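Local coordinates for Xaa-Pro dipeptidase (Mycobacterium tuberculosis, PDB 5E2C), which probably acts as a cytoplasmic metal-dependent exopeptidase of the Xaa-Pro dipeptidase family, here represented by its N-terminal domain alone, at residues 32-37 with 52-57. Residues are numbered along the deposited sequence; the frame is centred on the assembly and turned at random.
Sequences SGFSGS and LATDGR
F34 reaches from the loop after helix 25-32 to strand 51-54, its CB end against L52 and its ring tip against T54. With CG anti to the backbone N (chi1 177°), F34 lies at about a right angle to the L52 side chain, whose CD2 comes 3.9 Å from F34 CB. At the far end, T54 OG1 stands obliquely 3.5 Å from F34 CZ and itself hydrogen-bonds N38 O. G36 N sits over the centre of one ring face, 3.5 Å above the plane, and A62 of helix 59-65 touches F34, L52 and T54. F34 N donates to S32 OG at 3.0 Å, an ST turn; S32 OG also bonds V28 O. At the exposed end, water 1 joins S37 OG to R57 NH2, which are 4.0 Å apart; S37 OG also bonds Y58 OH. R57 grips D55 side-on in a salt bridge, R57 NE to D55 OD1 at 2.8 Å and R57 NH2 to D55 OD2 at 2.9 Å. OD1 also accepts R57 N in an Asx turn, and OD2 bonds N38 ND2. No direct hydrogen bond links the segments: in this creatinase/prolidase N-terminal domain, buried apolar contact joins loop to strand, a water links the loop to the following 3-10 turn, and D55 and R57 would largely offset each other's charge.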
# COMPACT_ATOMS: atom_id res chain seq x y z
N SER A 32 3.00 20.87 6.22
CA SER A 32 2.74 21.19 7.62
C SER A 32 3.99 21.55 8.42
O SER A 32 3.86 22.10 9.50
CB SER A 32 2.07 20.01 8.30
OG SER A 32 3.00 18.96 8.53
N GLY A 33 5.16 21.19 7.93
CA GLY A 33 6.40 21.35 8.71
C GLY A 33 6.63 20.24 9.73
O GLY A 33 7.69 20.19 10.38
N PHE A 34 5.69 19.32 9.85
CA PHE A 34 5.83 18.22 10.82
C PHE A 34 6.65 17.08 10.23
O PHE A 34 6.35 16.59 9.14
CB PHE A 34 4.45 17.70 11.22
CG PHE A 34 4.49 16.52 12.13
CD1 PHE A 34 4.99 16.66 13.42
CD2 PHE A 34 4.06 15.28 11.71
CE1 PHE A 34 5.02 15.58 14.29
CE2 PHE A 34 4.10 14.18 12.57
CZ PHE A 34 4.59 14.34 13.86
N SER A 35 7.68 16.65 10.96
CA SER A 35 8.68 15.70 10.47
C SER A 35 8.68 14.35 11.22
O SER A 35 9.59 13.54 11.03
CB SER A 35 10.07 16.33 10.55
OG SER A 35 10.44 16.57 11.89
N GLY A 36 7.68 14.11 12.06
CA GLY A 36 7.57 12.84 12.77
C GLY A 36 7.34 11.67 11.82
O GLY A 36 6.79 11.82 10.72
N SER A 37 7.75 10.49 12.27
CA SER A 37 7.74 9.29 11.45
C SER A 37 6.35 8.69 11.28
O SER A 37 6.17 7.74 10.53
CB SER A 37 8.65 8.23 12.06
OG SER A 37 8.02 7.67 13.19
N LEU A 52 -3.95 17.98 11.46
CA LEU A 52 -2.82 17.04 11.52
C LEU A 52 -3.15 15.97 12.55
O LEU A 52 -3.71 16.27 13.58
CB LEU A 52 -1.55 17.79 11.94
CG LEU A 52 -0.25 16.99 12.04
CD1 LEU A 52 0.24 16.58 10.66
CD2 LEU A 52 0.80 17.85 12.72
N ALA A 53 -2.83 14.71 12.24
CA ALA A 53 -2.93 13.63 13.19
C ALA A 53 -1.59 12.92 13.31
O ALA A 53 -0.91 12.63 12.31
CB ALA A 53 -4.02 12.64 12.80
N THR A 54 -1.22 12.64 14.56
CA THR A 54 -0.03 11.85 14.85
C THR A 54 -0.28 11.06 16.12
O THR A 54 -1.36 11.11 16.68
CB THR A 54 1.23 12.73 14.95
OG1 THR A 54 2.38 11.88 15.07
CG2 THR A 54 1.16 13.66 16.13
N ASP A 55 0.69 10.28 16.56
CA ASP A 55 0.50 9.51 17.79
C ASP A 55 1.21 10.20 18.97
O ASP A 55 1.89 11.21 18.80
CB ASP A 55 0.93 8.06 17.59
CG ASP A 55 2.40 7.91 17.24
OD1 ASP A 55 3.22 8.13 18.13
OD2 ASP A 55 2.73 7.53 16.09
N GLY A 56 1.01 9.65 20.16
CA GLY A 56 1.49 10.27 21.40
C GLY A 56 3.00 10.53 21.49
O GLY A 56 3.42 11.42 22.22
N ARG A 57 3.79 9.78 20.74
CA ARG A 57 5.26 9.95 20.73
C ARG A 57 5.60 11.37 20.26
O ARG A 57 6.63 11.93 20.64
CB ARG A 57 5.93 8.93 19.80
CG ARG A 57 5.77 7.45 20.17
CD ARG A 57 6.32 6.52 19.08
NE ARG A 57 5.60 6.61 17.82
CZ ARG A 57 5.97 6.04 16.67
NH1 ARG A 57 7.08 5.33 16.58
NH2 ARG A 57 5.21 6.19 15.59
O HOH W 1 6.18 5.08 13.01